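Local coordinates for aldehyde dehydrogenase (Burkholderia vietnamiensis, PDB 5KF0), which probably oxidises aldehydes to carboxylic acids with a nicotinamide cofactor, and is found with NADPH bound, at residues 13-16 with 21-24; 28-33 with 37-42; 292-297 with 414-419; 403-408 with 432-437. All coordinates share one frame; numbering follows the deposited sequence.

Overall arrangement
Near the N terminus, interaction 1 closes the short hairpin of strands 13-18 and 21-23, and interaction 2 closes the next one, strands 29-32 and 39-43. The two follow in series and share one four-stranded sheet, since strands 13-18 and 39-43 are neighbours and touch through Tyr14 and Arg42. Interaction 3 closes a much longer loop, bringing loop 292-297 to the start of strand 416-420, its centre about 31 Å from that of interaction 2. Interaction 4 crosses it, because residues 403-408 precede 414-419 and residues 432-437 follow. These two contacts touch at Gly414 and Gly437, tying the cofactor pocket to helices 401-409 and 424-433.

Interaction 1 of 4, residues 13-16 with 21-24; sequences TYPY and EAVY
Ala22 sets its methyl against the ring of Pro15, with Ala22 CB 3.6 Å from Pro15 CG. Its CA-H also leans on a backbone carbonyl, Ala22 CA lying 3.4 Å from Tyr16 O. Val23 follows with the two backbone bonds of the contact. Val23 N donates to Tyr16 O over 2.8 Å, while Val23 O receives Tyr16 N at 3.1 Å in a more bent bond (142° at the hydrogen). This antiparallel hydrogen-bonded pair holds strands 13-18 and 21-23 as a beta hairpin; strand 21-23 is an outermost strand of a small mixed sheet, and strand 13-18 pairs on with strand 39-43. The side chains of Tyr16 and Val23 share one face. Tyr16 CG stands between its own backbone N and carbonyl carbon (chi1 58°), which carries the ring across to the neighbouring strand until Tyr16 CE1 is 3.6 Å from Val23 CB and Val23 O lies above the rim of one ring face. The same ring packs on Ala25, Ala44 and Pro215. Tyr24 lays one ring face over Pro15: Pro15 CB sits 3.5 Å from the centroid of the Tyr24 ring, almost exactly on the normal, a CH-pi contact. At the far end of that ring, in its plane, a water bridges Tyr24 OH to the carbonyl of Thr13, donating to Thr13 O over 2.9 Å.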
# COMPACT_ATOMS: atom_id res chain seq x y z
N THR A 13 35.12 -18.38 -28.35
CA THR A 13 34.36 -19.39 -27.62
C THR A 13 33.87 -18.79 -26.30
O THR A 13 34.48 -17.87 -25.76
CB THR A 13 35.19 -20.64 -27.30
OG1 THR A 13 36.21 -20.32 -26.36
CG2 THR A 13 35.84 -21.23 -28.56
N TYR A 14 32.76 -19.35 -25.79
CA TYR A 14 32.20 -19.00 -24.49
C TYR A 14 31.92 -20.26 -23.69
O TYR A 14 31.52 -21.28 -24.26
CB TYR A 14 30.88 -18.19 -24.63
CG TYR A 14 31.10 -16.77 -25.09
CD1 TYR A 14 31.15 -15.71 -24.19
CD2 TYR A 14 31.29 -16.48 -26.44
CE1 TYR A 14 31.37 -14.41 -24.61
CE2 TYR A 14 31.50 -15.18 -26.87
CZ TYR A 14 31.55 -14.16 -25.95
OH TYR A 14 31.77 -12.87 -26.39
N PRO A 15 32.11 -20.22 -22.38
CA PRO A 15 31.69 -21.32 -21.52
C PRO A 15 30.22 -21.18 -21.17
O PRO A 15 29.59 -20.15 -21.43
CB PRO A 15 32.56 -21.14 -20.28
CG PRO A 15 32.62 -19.61 -20.15
CD PRO A 15 32.60 -19.07 -21.59
N TYR A 16 29.66 -22.22 -20.55
CA TYR A 16 28.42 -22.01 -19.82
C TYR A 16 28.76 -21.85 -18.34
O TYR A 16 29.90 -22.03 -17.92
CB TYR A 16 27.38 -23.12 -20.05
CG TYR A 16 27.72 -24.56 -19.73
CD1 TYR A 16 28.05 -24.97 -18.44
CD2 TYR A 16 27.65 -25.54 -20.73
CE1 TYR A 16 28.33 -26.31 -18.16
CE2 TYR A 16 27.93 -26.86 -20.45
CZ TYR A 16 28.27 -27.24 -19.17
OH TYR A 16 28.55 -28.57 -18.89
N GLU A 21 30.10 -20.71 -11.90
CA GLU A 21 31.46 -20.79 -12.42
C GLU A 21 31.48 -21.24 -13.88
O GLU A 21 30.65 -22.02 -14.33
CB GLU A 21 32.32 -21.74 -11.55
CG GLU A 21 32.41 -21.22 -10.10
CD GLU A 21 33.35 -22.03 -9.21
OE1 GLU A 21 32.88 -22.63 -8.22
OE2 GLU A 21 34.56 -22.05 -9.49
N ALA A 22 32.47 -20.73 -14.61
CA ALA A 22 32.59 -21.01 -16.04
C ALA A 22 33.05 -22.44 -16.29
O ALA A 22 33.99 -22.92 -15.66
CB ALA A 22 33.58 -20.05 -16.69
N VAL A 23 32.39 -23.11 -17.24
CA VAL A 23 32.75 -24.46 -17.66
C VAL A 23 32.86 -24.48 -19.18
O VAL A 23 31.85 -24.29 -19.88
CB VAL A 23 31.73 -25.52 -17.19
CG1 VAL A 23 32.18 -26.91 -17.62
CG2 VAL A 23 31.54 -25.46 -15.68
N TYR A 24 34.07 -24.70 -19.68
CA TYR A 24 34.30 -24.79 -21.13
C TYR A 24 34.10 -26.24 -21.59
O TYR A 24 35.02 -26.92 -22.06
CB TYR A 24 35.69 -24.27 -21.47
CG TYR A 24 35.82 -22.76 -21.36
CD1 TYR A 24 35.53 -21.94 -22.44
CD2 TYR A 24 36.23 -22.16 -20.17
CE1 TYR A 24 35.65 -20.57 -22.35
CE2 TYR A 24 36.34 -20.78 -20.07
CZ TYR A 24 36.05 -19.99 -21.16
OH TYR A 24 36.15 -18.62 -21.09
O HOH W 1 35.69 -17.43 -23.20

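Interaction 2 of 4, residues 28-33 with 37-42; sequences DLEVTD and GKVATR
Val31 faces two residues at once, Ala40 and Thr41, and so marks a classic beta bulge in the hairpin of strands 29-32 and 39-43. Among the backbone bonds, Val31 O accepts Ala40 N at 2.8 Å and, weakly, Thr41 N at 3.4 Å, while Val31 N donates to Thr41 O at 2.9 Å. Nearer the turn Asp33 N donates to Lys38 O over 2.8 Å, and Gly37 N closes the loop onto Asp33 O. The carboxylate of Asp33 accepts from Phe35 N and Ser36 N within that turn and forms a salt bridge with Lys326. Apolar contact is modest: Val31 CB meets Thr41 CG2 on the face that packs toward helix 88-99. On the other face Glu30 and Arg42 run side by side in a salt bridge of two weak bonds to one oxygen, Glu30 OE2, from Arg42 NE (3.3 Å) and Arg42 NH2 (3.4 Å). The two planar groups are turned 61° apart, and Val39, from the same strand as Arg42, lies over one guanidinium face. A water donates to Glu30 OE2 and accepts from Arg42 NH2. This is consistent with a loosely held, water-linked ion pair, while the shorter bonds of the hairpin join backbone atoms.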
# COMPACT_ATOMS: atom_id res chain seq x y z
N ASP A 28 30.01 -26.96 -28.90
CA ASP A 28 29.07 -27.59 -29.82
C ASP A 28 27.97 -26.66 -30.32
O ASP A 28 27.36 -26.97 -31.35
CB ASP A 28 28.46 -28.83 -29.16
CG ASP A 28 29.47 -29.94 -28.95
OD1 ASP A 28 30.46 -30.01 -29.71
OD2 ASP A 28 29.28 -30.76 -28.03
N LEU A 29 27.70 -25.54 -29.66
CA LEU A 29 26.63 -24.64 -30.09
C LEU A 29 27.22 -23.51 -30.94
O LEU A 29 27.89 -22.62 -30.43
CB LEU A 29 25.86 -24.08 -28.89
CG LEU A 29 24.75 -23.08 -29.26
CD1 LEU A 29 23.77 -23.66 -30.28
CD2 LEU A 29 23.98 -22.62 -28.01
N GLU A 30 26.96 -23.56 -32.25
CA GLU A 30 27.41 -22.50 -33.14
C GLU A 30 26.39 -21.37 -33.14
O GLU A 30 25.19 -21.60 -33.27
CB GLU A 30 27.58 -23.05 -34.56
CG GLU A 30 28.64 -24.14 -34.66
CD GLU A 30 28.93 -24.55 -36.09
OE1 GLU A 30 28.00 -24.57 -36.92
OE2 GLU A 30 30.11 -24.84 -36.39
N VAL A 31 26.88 -20.14 -32.98
CA VAL A 31 26.03 -18.95 -32.99
C VAL A 31 26.38 -18.16 -34.25
O VAL A 31 27.53 -17.73 -34.41
CB VAL A 31 26.24 -18.10 -31.73
CG1 VAL A 31 25.34 -16.85 -31.76
CG2 VAL A 31 26.00 -18.94 -30.47
N THR A 32 25.40 -17.98 -35.14
CA THR A 32 25.66 -17.28 -36.39
C THR A 32 25.39 -15.79 -36.26
O THR A 32 24.56 -15.34 -35.47
CB THR A 32 24.78 -17.82 -37.52
OG1 THR A 32 23.40 -17.64 -37.17
CG2 THR A 32 25.09 -19.30 -37.78
N ASP A 33 26.12 -15.02 -37.06
CA ASP A 33 25.75 -13.65 -37.36
C ASP A 33 24.50 -13.69 -38.25
O ASP A 33 24.53 -14.29 -39.32
CB ASP A 33 26.92 -12.94 -38.05
CG ASP A 33 26.65 -11.49 -38.39
OD1 ASP A 33 25.58 -11.16 -38.94
OD2 ASP A 33 27.55 -10.65 -38.16
N GLY A 37 25.34 -14.68 -41.92
CA GLY A 37 25.20 -16.11 -41.93
C GLY A 37 26.41 -16.87 -41.44
O GLY A 37 26.33 -18.09 -41.30
N LYS A 38 27.53 -16.20 -41.19
CA LYS A 38 28.74 -16.88 -40.76
C LYS A 38 28.67 -17.22 -39.27
O LYS A 38 27.97 -16.57 -38.49
CB LYS A 38 29.97 -16.01 -41.01
CG LYS A 38 30.17 -15.65 -42.46
CD LYS A 38 31.27 -14.61 -42.63
CE LYS A 38 32.62 -15.13 -42.17
NZ LYS A 38 33.67 -14.05 -42.22
N VAL A 39 29.42 -18.26 -38.89
CA VAL A 39 29.54 -18.59 -37.47
C VAL A 39 30.34 -17.49 -36.80
O VAL A 39 31.50 -17.23 -37.17
CB VAL A 39 30.19 -19.97 -37.29
CG1 VAL A 39 30.43 -20.25 -35.81
CG2 VAL A 39 29.30 -21.04 -37.90
N ALA A 40 29.73 -16.81 -35.83
CA ALA A 40 30.39 -15.72 -35.12
C ALA A 40 31.14 -16.19 -33.88
O ALA A 40 32.18 -15.62 -33.54
CB ALA A 40 29.36 -14.65 -34.73
N THR A 41 30.62 -17.20 -33.18
CA THR A 41 31.26 -17.73 -31.99
C THR A 41 30.68 -19.11 -31.74
O THR A 41 29.67 -19.49 -32.33
CB THR A 41 31.07 -16.80 -30.78
OG1 THR A 41 31.83 -17.28 -29.66
CG2 THR A 41 29.59 -16.73 -30.37
N ARG A 42 31.34 -19.85 -30.85
CA ARG A 42 30.87 -21.17 -30.45
C ARG A 42 30.78 -21.20 -28.94
O ARG A 42 31.69 -20.71 -28.25
CB ARG A 42 31.81 -22.27 -30.97
CG ARG A 42 31.83 -22.34 -32.49
CD ARG A 42 32.69 -23.48 -33.02
NE ARG A 42 32.54 -23.61 -34.47
CZ ARG A 42 33.18 -22.85 -35.35
NH1 ARG A 42 34.02 -21.91 -34.94
NH2 ARG A 42 32.98 -23.02 -36.65
O HOH W 2 31.47 -24.25 -38.77

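Interaction 3 of 4, residues 292-297 with 414-419; sequences SCIGVQ and GLQAGV. With NDP (NADPH dihydro-nicotinamide-adenine-dinucleotide phosphate), chain E.
Torsions near 44° about chi1 put Cys293 SG and Ile294 CG1 each between its own backbone N and carbonyl carbon, sending the sulfur to the cofactor while Ile294 CG2 and CD1 lean on residues 414-419. Cys293 SG is covalently joined to C4N of the nicotinamide at 2.1 Å. Across the contact Leu415 CD1 presses on the backbone carbonyl, 3.5 Å from Cys293 O, and the same methyl comes within 3.9 Å of the carboxamide N7N of the NADPH. Its other methyl, Leu415 CD2, meets Ile294 CG2 at 3.8 Å, the two side chains crossing at about a right angle. Ser292 opens an ST turn, its OG accepting Ile294 N at 3.1 Å, at the start of a type I beta turn from Ser292 to Gly295. A cysteine in a loop at the nicotinamide is consistent with the catalytic nucleophile of aldehyde dehydrogenases, and the link to C4N with a reactive sulfur. Gln416, its chain extended beyond CG, lays its amide beside the isoleucine, with Gln416 NE2 3.9 Å from Ile294 CD1. That nitrogen is hydrogen-bonded to Pro445 O and Phe447 O, which fixes the amide where Ile294 lies against it, and Tyr454 touches Cys293, Ile294 and Gln416.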
# COMPACT_ATOMS: atom_id res chain seq x y z
N SER A 292 8.96 -8.18 -32.33
CA SER A 292 8.63 -7.72 -30.99
C SER A 292 7.30 -8.34 -30.58
O SER A 292 6.37 -8.41 -31.39
CB SER A 292 8.50 -6.20 -30.92
OG SER A 292 7.92 -5.78 -29.69
N CYS A 293 7.21 -8.77 -29.31
CA CYS A 293 5.96 -9.31 -28.79
C CYS A 293 4.85 -8.27 -28.69
O CYS A 293 3.69 -8.66 -28.48
CB CYS A 293 6.19 -9.94 -27.42
SG CYS A 293 7.22 -8.96 -26.32
N ILE A 294 5.17 -6.98 -28.85
CA ILE A 294 4.14 -5.95 -28.89
C ILE A 294 4.31 -5.08 -30.13
O ILE A 294 3.88 -3.93 -30.15
CB ILE A 294 4.12 -5.09 -27.61
CG1 ILE A 294 5.55 -4.71 -27.17
CG2 ILE A 294 3.35 -5.82 -26.49
CD1 ILE A 294 5.58 -3.83 -25.91
N GLY A 295 4.92 -5.65 -31.17
CA GLY A 295 4.98 -4.94 -32.44
C GLY A 295 3.59 -4.66 -32.98
O GLY A 295 2.65 -5.44 -32.80
N VAL A 296 3.45 -3.51 -33.63
CA VAL A 296 2.18 -3.15 -34.25
C VAL A 296 1.95 -4.02 -35.48
O VAL A 296 2.70 -3.94 -36.46
CB VAL A 296 2.14 -1.67 -34.61
CG1 VAL A 296 0.89 -1.34 -35.47
CG2 VAL A 296 2.16 -0.82 -33.32
N GLN A 297 0.89 -4.83 -35.45
CA GLN A 297 0.51 -5.65 -36.58
C GLN A 297 -0.75 -5.17 -37.28
O GLN A 297 -0.87 -5.34 -38.49
CB GLN A 297 0.32 -7.11 -36.13
CG GLN A 297 0.12 -8.13 -37.27
CD GLN A 297 0.13 -9.56 -36.74
OE1 GLN A 297 0.88 -9.89 -35.82
NE2 GLN A 297 -0.69 -10.42 -37.34
N GLY A 414 -4.10 -10.97 -26.48
CA GLY A 414 -4.44 -9.83 -25.66
C GLY A 414 -3.26 -9.33 -24.84
O GLY A 414 -3.32 -9.33 -23.61
N LEU A 415 -2.21 -8.88 -25.51
CA LEU A 415 -1.03 -8.43 -24.77
C LEU A 415 -1.13 -6.93 -24.52
O LEU A 415 -1.40 -6.52 -23.39
CB LEU A 415 0.26 -8.83 -25.52
CG LEU A 415 1.42 -9.21 -24.59
CD1 LEU A 415 2.60 -9.79 -25.37
CD2 LEU A 415 1.88 -8.02 -23.75
N GLN A 416 -0.91 -6.09 -25.54
CA GLN A 416 -1.18 -4.66 -25.40
C GLN A 416 -1.90 -4.15 -26.64
O GLN A 416 -1.83 -4.75 -27.72
CB GLN A 416 0.12 -3.85 -25.14
CG GLN A 416 0.74 -4.26 -23.78
CD GLN A 416 1.78 -3.32 -23.20
OE1 GLN A 416 2.05 -3.39 -22.00
NE2 GLN A 416 2.40 -2.47 -24.02
N ALA A 417 -2.59 -3.03 -26.46
CA ALA A 417 -3.22 -2.28 -27.55
C ALA A 417 -2.92 -0.80 -27.33
O ALA A 417 -2.69 -0.37 -26.20
CB ALA A 417 -4.75 -2.49 -27.60
N GLY A 418 -2.92 -0.03 -28.41
CA GLY A 418 -2.70 1.41 -28.33
C GLY A 418 -3.87 2.17 -28.93
O GLY A 418 -4.51 1.71 -29.88
N VAL A 419 -4.15 3.35 -28.36
CA VAL A 419 -5.23 4.21 -28.85
C VAL A 419 -4.71 5.64 -28.90
O VAL A 419 -4.44 6.24 -27.85
CB VAL A 419 -6.49 4.16 -27.97
CG1 VAL A 419 -7.61 4.97 -28.65
CG2 VAL A 419 -6.94 2.71 -27.72
PA NDP E . 10.23 -19.78 -28.92
O1A NDP E . 8.95 -20.17 -28.26
O2A NDP E . 10.44 -20.50 -30.26
O5B NDP E . 11.49 -20.04 -27.99
C5B NDP E . 11.56 -19.32 -26.74
C4B NDP E . 12.44 -20.08 -25.79
O4B NDP E . 11.79 -21.32 -25.41
C3B NDP E . 13.81 -20.48 -26.35
O3B NDP E . 14.79 -20.46 -25.32
C2B NDP E . 13.55 -21.92 -26.79
O2B NDP E . 14.73 -22.75 -26.86
C1B NDP E . 12.69 -22.38 -25.63
N9A NDP E . 11.92 -23.60 -25.88
C8A NDP E . 11.14 -23.90 -26.96
N7A NDP E . 10.53 -25.06 -26.86
C5A NDP E . 10.94 -25.55 -25.63
C6A NDP E . 10.65 -26.73 -24.93
N6A NDP E . 9.85 -27.70 -25.40
N1A NDP E . 11.22 -26.90 -23.71
C2A NDP E . 12.03 -25.95 -23.25
N3A NDP E . 12.39 -24.80 -23.82
C4A NDP E . 11.81 -24.66 -25.02
O3 NDP E . 10.23 -18.21 -29.15
PN NDP E . 11.24 -17.22 -29.89
O1N NDP E . 12.60 -17.36 -29.30
O2N NDP E . 11.12 -17.49 -31.36
O5D NDP E . 10.69 -15.77 -29.55
C5D NDP E . 9.57 -15.15 -30.19
C4D NDP E . 8.34 -15.36 -29.33
O4D NDP E . 8.56 -14.80 -28.01
C3D NDP E . 7.10 -14.66 -29.90
O3D NDP E . 5.93 -15.46 -29.81
C2D NDP E . 7.02 -13.40 -29.03
O2D NDP E . 5.75 -12.77 -28.96
C1D NDP E . 7.48 -13.95 -27.69
N1N NDP E . 7.92 -12.83 -26.86
C2N NDP E . 7.27 -12.50 -25.69
C3N NDP E . 7.55 -11.38 -25.00
C7N NDP E . 6.91 -11.08 -23.69
O7N NDP E . 7.58 -10.46 -22.85
N7N NDP E . 5.64 -11.42 -23.49
C4N NDP E . 8.50 -10.38 -25.55
C5N NDP E . 9.35 -10.98 -26.61
C6N NDP E . 9.00 -12.09 -27.24
P2B NDP E . 15.64 -22.82 -28.21
O1X NDP E . 15.15 -21.78 -29.15
O2X NDP E . 17.04 -22.66 -27.69
O3X NDP E . 15.48 -24.22 -28.77

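Interaction 4 of 4, residues 403-408 with 432-437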
# COMPACT_ATOMS: atom_id res chain seq x y z
N ASP A 403 -16.76 -0.25 -32.60
CA ASP A 403 -16.40 -1.25 -33.60
C ASP A 403 -14.89 -1.45 -33.65
O ASP A 403 -14.41 -2.58 -33.80
CB ASP A 403 -16.93 -0.83 -34.97
CG ASP A 403 -16.61 -1.83 -36.07
OD1 ASP A 403 -16.07 -1.41 -37.11
OD2 ASP A 403 -16.92 -3.03 -35.91
N ALA A 404 -14.12 -0.36 -33.55
CA ALA A 404 -12.67 -0.49 -33.47
C ALA A 404 -12.27 -1.34 -32.27
O ALA A 404 -11.40 -2.22 -32.38
CB ALA A 404 -12.02 0.89 -33.39
N LEU A 405 -12.90 -1.10 -31.12
CA LEU A 405 -12.55 -1.87 -29.93
C LEU A 405 -12.87 -3.35 -30.13
O LEU A 405 -12.06 -4.23 -29.80
CB LEU A 405 -13.30 -1.34 -28.70
CG LEU A 405 -13.02 0.12 -28.30
CD1 LEU A 405 -13.84 0.50 -27.07
CD2 LEU A 405 -11.54 0.35 -28.04
N ALA A 406 -14.05 -3.64 -30.69
CA ALA A 406 -14.43 -5.03 -30.94
C ALA A 406 -13.44 -5.70 -31.88
O ALA A 406 -13.13 -6.89 -31.73
CB ALA A 406 -15.84 -5.09 -31.51
N ARG A 407 -12.93 -4.96 -32.87
CA ARG A 407 -12.02 -5.58 -33.82
C ARG A 407 -10.63 -5.78 -33.21
O ARG A 407 -9.97 -6.78 -33.53
CB ARG A 407 -11.99 -4.74 -35.10
CG ARG A 407 -13.28 -4.95 -35.88
CD ARG A 407 -13.64 -3.82 -36.84
NE ARG A 407 -12.75 -3.78 -37.99
CZ ARG A 407 -12.73 -2.80 -38.89
NH1 ARG A 407 -13.55 -1.76 -38.76
NH2 ARG A 407 -11.88 -2.84 -39.91
N VAL A 408 -10.19 -4.90 -32.32
CA VAL A 408 -8.97 -5.18 -31.57
C VAL A 408 -9.12 -6.49 -30.80
O VAL A 408 -8.23 -7.34 -30.78
CB VAL A 408 -8.63 -4.01 -30.62
CG1 VAL A 408 -7.47 -4.41 -29.68
CG2 VAL A 408 -8.28 -2.74 -31.41
N ASP A 432 -11.97 0.10 -20.23
CA ASP A 432 -13.03 -0.82 -19.81
C ASP A 432 -13.08 -2.08 -20.67
O ASP A 432 -13.32 -3.17 -20.15
CB ASP A 432 -14.41 -0.16 -19.93
CG ASP A 432 -14.70 0.89 -18.88
OD1 ASP A 432 -13.94 1.06 -17.91
OD2 ASP A 432 -15.76 1.54 -19.03
N GLU A 433 -12.94 -1.93 -21.99
CA GLU A 433 -13.41 -2.94 -22.92
C GLU A 433 -12.32 -3.73 -23.62
O GLU A 433 -12.59 -4.84 -24.10
CB GLU A 433 -14.30 -2.30 -24.01
CG GLU A 433 -15.56 -1.64 -23.47
CD GLU A 433 -16.45 -2.62 -22.73
OE1 GLU A 433 -16.67 -3.73 -23.25
OE2 GLU A 433 -16.92 -2.28 -21.62
N LEU A 434 -11.10 -3.20 -23.71
CA LEU A 434 -10.04 -3.92 -24.42
C LEU A 434 -9.49 -5.03 -23.52
O LEU A 434 -8.96 -4.74 -22.44
CB LEU A 434 -8.92 -2.97 -24.84
CG LEU A 434 -9.34 -2.03 -25.98
CD1 LEU A 434 -8.17 -1.09 -26.32
CD2 LEU A 434 -9.80 -2.81 -27.23
N GLU A 435 -9.62 -6.28 -23.97
CA GLU A 435 -9.19 -7.43 -23.17
C GLU A 435 -7.71 -7.68 -23.44
O GLU A 435 -7.30 -8.57 -24.19
CB GLU A 435 -10.04 -8.66 -23.45
CG GLU A 435 -9.77 -9.74 -22.40
CD GLU A 435 -10.68 -10.94 -22.48
OE1 GLU A 435 -11.52 -11.03 -23.40
OE2 GLU A 435 -10.55 -11.82 -21.59
N VAL A 436 -6.88 -6.84 -22.80
CA VAL A 436 -5.44 -6.86 -22.94
C VAL A 436 -4.82 -6.65 -21.56
O VAL A 436 -5.48 -6.18 -20.62
CB VAL A 436 -4.93 -5.76 -23.91
CG1 VAL A 436 -5.43 -6.01 -25.33
CG2 VAL A 436 -5.40 -4.40 -23.45
N GLY A 437 -3.55 -6.99 -21.45
CA GLY A 437 -2.82 -6.66 -20.24
C GLY A 437 -2.67 -5.17 -20.05
O GLY A 437 -2.88 -4.64 -18.95
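Leu405, within helix 401-409, lies nearest Leu434, the first residue to leave helical backbone angles after helix 424-433, their CA atoms 6.4 Å apart. The CB of Leu434 starts out neither toward nor away from helix 401-409, but with CG beside the backbone N (chi1 -71°) the end of the chain comes nearer. One methyl does most of the touching: Leu434 CD2 is 3.7 Å from Leu405 CD2 and 3.7 Å from Val408 CG1, and also rests on the carbonyl of Leu405. Both pairs of side chains cross at about a right angle, branch methyl against branch methyl. The remaining contact is looser, Leu405 CD1 lying 4.2 Å from Glu433 CB, and the carboxylate of Glu433 leads away from the helix. No hydrogen bond joins the two segments directly, yet Asn409 binds both Glu433 O and Glu435 N, pinning the chain where the helix ends. Asp432 forms salt bridges with Arg148 of a second subunit and Arg484 of a third, which places this helix end at the tetramer interface. The flank of helix 401-409 carrying Leu405 and Val408 packs on Ile265 of strand 263-266 as well as on Leu434, at the end of the helix in the beta-alpha-beta crossover from strand 416-420 to its parallel neighbour 438-441.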